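Local coordinates for protein glutathione synthetase-like effector 30 (Gpa-GSS30-apo) (Globodera pallida, PDB 5OET) that serves as a glutathione synthetase-like effector of a plant-parasitic nematode, classed as a ligase but probably diverged in function from the housekeeping enzyme, at residues A[100-104]-A[178-182]; A[115-119]-A[342-347]. All blocks are in the same frame, centred on the assembly; numbering follows the deposited sequence.

Helix 98-119 takes part in both contacts: contact 1 uses its first turns and contact 2 its last, with about 25 Å between the contact centres and about 11 Å between their nearest atoms. Contact 1, partly buried, lays the helix along strand 179-188 and is held by apolar packing of leucines and an alanine, with no hydrogen bond across it. Contact 2 is buried and joins the helix end to a short helical turn far along the chain. There the chemistry is mixed: the hydroxyls of Ser119 and Ser346 pair inside a cluster of aromatic rings that includes a histidine.

Contact 1: A[100-104]-A[178-182]; sequences LFQQA and QYVLK
An early turn of a helix, residues 100-104, runs almost parallel to the extended strand 179-182 (phi -75 to -138°, psi 128 to 149°): their axes pass 8.5 Å apart at a signed crossing angle of -18°. Ala104 N bonds to Leu100 O at 2.8 Å. Along the strand, Tyr179 comes first; its carbonyl O lies 3.7 Å from Leu100 CD1 and its CB 4.0 Å from the same methyl, while the ring leads away from the helix. Val180 directs its CB away, so Leu100 CD1 rests against its backbone, 3.8 Å from Val180 C. This is helix-on-sheet packing within the ATP-grasp architecture of eukaryotic glutathione synthetases: the strand pairs antiparallel with strand 160-173, where Leu100 also touches Ala171. The CA-to-CB bond of Leu181 points toward the helix. With chi1 t and chi2 p, Leu181 CD2 lies 3.3 Å from Ala104 N, 3.4 Å from Leu100 O and 3.6 Å from Ala104 CB, a closeness the small alanine permits; Leu181 CD1 is 4.2 Å from Leu100 CB. Gln103, extended (t, t), brings OE1 3.5 Å from Leu181 CB. The CA-to-CB bond of Lys182 points away from the helix, and its NZ is hydrogen-bonded to Gln381 O.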
loop_
_atom_site.group_PDB
_atom_site.type_symbol
_atom_site.label_atom_id
_atom_site.label_comp_id
_atom_site.label_asym_id
_atom_site.label_seq_id
_atom_site.Cartn_x
_atom_site.Cartn_y
_atom_site.Cartn_z
ATOM N N LEU A 100 -14.228 -25.969 -12.270
ATOM C CA LEU A 100 -15.092 -25.531 -11.162
ATOM C C LEU A 100 -15.049 -24.008 -10.947
ATOM O O LEU A 100 -16.057 -23.385 -10.627
ATOM C CB LEU A 100 -14.731 -26.266 -9.863
ATOM C CG LEU A 100 -14.662 -27.797 -9.908
ATOM C CD1 LEU A 100 -14.570 -28.331 -8.488
ATOM C CD2 LEU A 100 -15.815 -28.432 -10.660
ATOM N N PHE A 101 -13.875 -23.418 -11.111
ATOM C CA PHE A 101 -13.738 -21.978 -11.063
ATOM C C PHE A 101 -14.556 -21.342 -12.167
ATOM O O PHE A 101 -15.253 -20.369 -11.929
ATOM C CB PHE A 101 -12.274 -21.570 -11.206
ATOM C CG PHE A 101 -12.064 -20.092 -11.291
ATOM C CD1 PHE A 101 -11.872 -19.342 -10.141
ATOM C CD2 PHE A 101 -12.059 -19.437 -12.529
ATOM C CE1 PHE A 101 -11.663 -17.968 -10.212
ATOM C CE2 PHE A 101 -11.858 -18.059 -12.602
ATOM C CZ PHE A 101 -11.658 -17.328 -11.438
ATOM N N GLN A 102 -14.463 -21.876 -13.372
ATOM C CA GLN A 102 -15.266 -21.370 -14.469
ATOM C C GLN A 102 -16.759 -21.599 -14.187
ATOM O O GLN A 102 -17.573 -20.738 -14.444
ATOM C CB GLN A 102 -14.820 -21.986 -15.808
ATOM C CG GLN A 102 -15.123 -21.151 -17.046
ATOM C CD GLN A 102 -14.700 -19.689 -16.901
ATOM O OE1 GLN A 102 -15.465 -18.782 -17.252
ATOM N NE2 GLN A 102 -13.504 -19.450 -16.332
ATOM N N GLN A 103 -17.107 -22.738 -13.613
ATOM C CA GLN A 103 -18.479 -23.023 -13.219
ATOM C C GLN A 103 -18.994 -21.991 -12.199
ATOM O O GLN A 103 -20.159 -21.554 -12.302
ATOM C CB GLN A 103 -18.581 -24.445 -12.649
ATOM C CG GLN A 103 -19.976 -25.017 -12.560
ATOM C CD GLN A 103 -20.038 -26.300 -11.747
ATOM O OE1 GLN A 103 -19.045 -27.036 -11.618
ATOM N NE2 GLN A 103 -21.220 -26.586 -11.199
ATOM N N ALA A 104 -18.157 -21.593 -11.240
ATOM C CA ALA A 104 -18.550 -20.572 -10.256
ATOM C C ALA A 104 -18.675 -19.152 -10.848
ATOM O O ALA A 104 -19.611 -18.405 -10.544
ATOM C CB ALA A 104 -17.566 -20.544 -9.103
ATOM N N GLN A 178 -13.575 -37.469 -7.579
ATOM C CA GLN A 178 -13.469 -36.250 -8.396
ATOM C C GLN A 178 -14.206 -35.097 -7.682
ATOM O O GLN A 178 -15.225 -35.320 -6.995
ATOM C CB GLN A 178 -14.050 -36.511 -9.808
ATOM C CG GLN A 178 -13.138 -36.107 -10.972
ATOM C CD GLN A 178 -13.349 -34.686 -11.495
ATOM O OE1 GLN A 178 -14.015 -34.483 -12.525
ATOM N NE2 GLN A 178 -12.768 -33.698 -10.795
ATOM N N TYR A 179 -13.687 -33.873 -7.819
ATOM C CA TYR A 179 -14.247 -32.704 -7.110
ATOM C C TYR A 179 -15.406 -32.049 -7.864
ATOM O O TYR A 179 -15.332 -31.910 -9.078
ATOM C CB TYR A 179 -13.144 -31.685 -6.825
ATOM C CG TYR A 179 -12.057 -32.258 -5.952
ATOM C CD1 TYR A 179 -12.305 -32.546 -4.611
ATOM C CD2 TYR A 179 -10.775 -32.539 -6.463
ATOM C CE1 TYR A 179 -11.315 -33.091 -3.800
ATOM C CE2 TYR A 179 -9.777 -33.075 -5.654
ATOM C CZ TYR A 179 -10.061 -33.355 -4.324
ATOM O OH TYR A 179 -9.115 -33.893 -3.488
ATOM N N VAL A 180 -16.467 -31.673 -7.138
ATOM C CA VAL A 180 -17.573 -30.864 -7.695
ATOM C C VAL A 180 -17.793 -29.550 -6.923
ATOM O O VAL A 180 -17.569 -29.472 -5.711
ATOM C CB VAL A 180 -18.917 -31.608 -7.770
ATOM C CG1 VAL A 180 -18.814 -32.779 -8.726
ATOM C CG2 VAL A 180 -19.404 -32.027 -6.390
ATOM N N LEU A 181 -18.239 -28.529 -7.651
ATOM C CA LEU A 181 -18.461 -27.207 -7.089
ATOM C C LEU A 181 -19.738 -27.237 -6.251
ATOM O O LEU A 181 -20.790 -27.679 -6.741
ATOM C CB LEU A 181 -18.590 -26.172 -8.211
ATOM C CG LEU A 181 -18.610 -24.687 -7.795
ATOM C CD1 LEU A 181 -17.267 -24.244 -7.237
ATOM C CD2 LEU A 181 -19.013 -23.802 -8.971
ATOM N N LYS A 182 -19.640 -26.780 -4.997
ATOM C CA LYS A 182 -20.811 -26.647 -4.120
ATOM C C LYS A 182 -20.800 -25.345 -3.314
ATOM O O LYS A 182 -19.812 -24.990 -2.691
ATOM C CB LYS A 182 -20.949 -27.879 -3.215
ATOM C CG LYS A 182 -21.459 -29.107 -3.976
ATOM C CD LYS A 182 -22.573 -29.871 -3.258
ATOM C CE LYS A 182 -23.339 -30.807 -4.193
ATOM N NZ LYS A 182 -23.953 -30.087 -5.351
#

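Contact 2: A[115-119]-A[342-347]; sequences YFRAS and IFALSH
Ser119, in the last turn of its helix, is the hub of this contact with a weakly bonded helical turn, 342-345, and the two residues after it. The backbone is helical at Phe343 (-71/-27) but leaves that path at Ser346 (-80/-1) and His347 (-119/15). Ser119 CA lies 5.7 Å from Phe343 CA. With chi1 m, Ser119 OG donates to Tyr115 O at 2.6 Å, one turn back, and sits 2.7 Å from Ser346 OG. Being small, Ser119 lets the Phe343 ring close in: Ser119 CB stands 3.6 Å from the ring centroid, 11° off the normal, a CH-pi contact. Phe343 CZ meets Phe116 CD1 edge-on at 3.8 Å. Tyr115 (chi1 m) brings CD1 to 3.2 Å from Ser346 O and over one face of the His347 ring; Tyr115 CB is 3.7 Å from His347 CE1. His347 ND1 donates to Phe343 O at 2.8 Å. Around this joint, Phe343, Tyr115 and Phe116 all reach Phe163 of strand 160-173, while Ile342 packs on helices 122-127 and 141-150.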
loop_
_atom_site.group_PDB
_atom_site.type_symbol
_atom_site.label_atom_id
_atom_site.label_comp_id
_atom_site.label_asym_id
_atom_site.label_seq_id
_atom_site.Cartn_x
_atom_site.Cartn_y
_atom_site.Cartn_z
ATOM N N TYR A 115 -31.654 -13.794 -6.490
ATOM C CA TYR A 115 -31.824 -13.084 -5.235
ATOM C C TYR A 115 -32.404 -11.685 -5.443
ATOM O O TYR A 115 -33.143 -11.192 -4.592
ATOM C CB TYR A 115 -30.500 -13.018 -4.468
ATOM C CG TYR A 115 -30.163 -14.320 -3.817
ATOM C CD1 TYR A 115 -30.705 -14.661 -2.598
ATOM C CD2 TYR A 115 -29.324 -15.225 -4.439
ATOM C CE1 TYR A 115 -30.412 -15.874 -2.006
ATOM C CE2 TYR A 115 -29.021 -16.446 -3.864
ATOM C CZ TYR A 115 -29.565 -16.765 -2.648
ATOM O OH TYR A 115 -29.246 -17.976 -2.103
ATOM N N PHE A 116 -32.089 -11.051 -6.571
ATOM C CA PHE A 116 -32.692 -9.772 -6.914
ATOM C C PHE A 116 -34.199 -9.891 -7.069
ATOM O O PHE A 116 -34.929 -9.120 -6.495
ATOM C CB PHE A 116 -32.075 -9.203 -8.192
ATOM C CG PHE A 116 -32.717 -7.929 -8.647
ATOM C CD1 PHE A 116 -32.728 -6.830 -7.814
ATOM C CD2 PHE A 116 -33.339 -7.837 -9.888
ATOM C CE1 PHE A 116 -33.342 -5.651 -8.206
ATOM C CE2 PHE A 116 -33.931 -6.662 -10.297
ATOM C CZ PHE A 116 -33.940 -5.568 -9.451
ATOM N N ARG A 117 -34.642 -10.875 -7.836
ATOM C CA ARG A 117 -36.067 -11.109 -8.118
ATOM C C ARG A 117 -36.855 -11.609 -6.916
ATOM O O ARG A 117 -38.012 -11.243 -6.734
ATOM C CB ARG A 117 -36.210 -12.089 -9.270
ATOM C CG ARG A 117 -35.762 -11.502 -10.591
ATOM C CD ARG A 117 -35.731 -12.542 -11.709
ATOM N NE ARG A 117 -35.053 -12.032 -12.896
ATOM C CZ ARG A 117 -34.891 -12.697 -14.043
ATOM N NH1 ARG A 117 -35.360 -13.935 -14.196
ATOM N NH2 ARG A 117 -34.245 -12.115 -15.057
ATOM N N ALA A 118 -36.233 -12.445 -6.100
ATOM C CA ALA A 118 -36.794 -12.800 -4.797
ATOM C C ALA A 118 -36.949 -11.590 -3.878
ATOM O O ALA A 118 -37.903 -11.511 -3.124
ATOM C CB ALA A 118 -35.924 -13.831 -4.122
ATOM N N SER A 119 -35.997 -10.665 -3.941
ATOM C CA SER A 119 -36.040 -9.419 -3.165
ATOM C C SER A 119 -37.099 -8.416 -3.628
ATOM O O SER A 119 -37.561 -7.601 -2.836
ATOM C CB SER A 119 -34.658 -8.767 -3.149
ATOM O OG SER A 119 -33.715 -9.655 -2.572
ATOM N N ILE A 342 -34.486 -4.868 2.556
ATOM C CA ILE A 342 -35.209 -6.052 2.040
ATOM C C ILE A 342 -34.286 -7.208 1.633
ATOM O O ILE A 342 -34.656 -8.381 1.771
ATOM C CB ILE A 342 -36.163 -5.679 0.871
ATOM C CG1 ILE A 342 -37.050 -6.853 0.465
ATOM C CG2 ILE A 342 -35.403 -5.206 -0.359
ATOM C CD1 ILE A 342 -37.974 -7.330 1.552
ATOM N N PHE A 343 -33.078 -6.874 1.167
ATOM C CA PHE A 343 -32.121 -7.888 0.725
ATOM C C PHE A 343 -31.553 -8.697 1.871
ATOM O O PHE A 343 -31.173 -9.853 1.664
ATOM C CB PHE A 343 -30.994 -7.259 -0.081
ATOM C CG PHE A 343 -31.384 -6.922 -1.480
ATOM C CD1 PHE A 343 -32.207 -5.856 -1.735
ATOM C CD2 PHE A 343 -30.948 -7.681 -2.530
ATOM C CE1 PHE A 343 -32.574 -5.530 -3.024
ATOM C CE2 PHE A 343 -31.305 -7.363 -3.820
ATOM C CZ PHE A 343 -32.128 -6.288 -4.070
ATOM N N ALA A 344 -31.500 -8.112 3.067
ATOM C CA ALA A 344 -31.113 -8.861 4.262
ATOM C C ALA A 344 -32.072 -10.018 4.560
ATOM O O ALA A 344 -31.635 -11.060 5.052
ATOM C CB ALA A 344 -31.027 -7.943 5.469
ATOM N N LEU A 345 -33.360 -9.826 4.270
ATOM C CA LEU A 345 -34.361 -10.887 4.396
ATOM C C LEU A 345 -34.172 -11.998 3.324
ATOM O O LEU A 345 -34.337 -13.186 3.607
ATOM C CB LEU A 345 -35.775 -10.278 4.328
ATOM C CG LEU A 345 -36.968 -11.150 4.719
ATOM C CD1 LEU A 345 -36.855 -11.661 6.142
ATOM C CD2 LEU A 345 -38.259 -10.367 4.551
ATOM N N SER A 346 -33.797 -11.619 2.107
ATOM C CA SER A 346 -33.570 -12.611 1.046
ATOM C C SER A 346 -32.211 -13.319 1.129
ATOM O O SER A 346 -31.924 -14.174 0.296
ATOM C CB SER A 346 -33.744 -11.974 -0.346
ATOM O OG SER A 346 -32.583 -11.279 -0.766
ATOM N N HIS A 347 -31.371 -12.973 2.100
ATOM C CA HIS A 347 -30.065 -13.636 2.252
ATOM C C HIS A 347 -29.899 -14.340 3.596
ATOM O O HIS A 347 -28.801 -14.726 3.984
ATOM C CB HIS A 347 -28.945 -12.622 2.021
ATOM C CG HIS A 347 -28.791 -12.222 0.593
ATOM N ND1 HIS A 347 -29.783 -11.569 -0.110
ATOM C CD2 HIS A 347 -27.769 -12.399 -0.270
ATOM C CE1 HIS A 347 -29.366 -11.348 -1.343
ATOM N NE2 HIS A 347 -28.148 -11.848 -1.468
#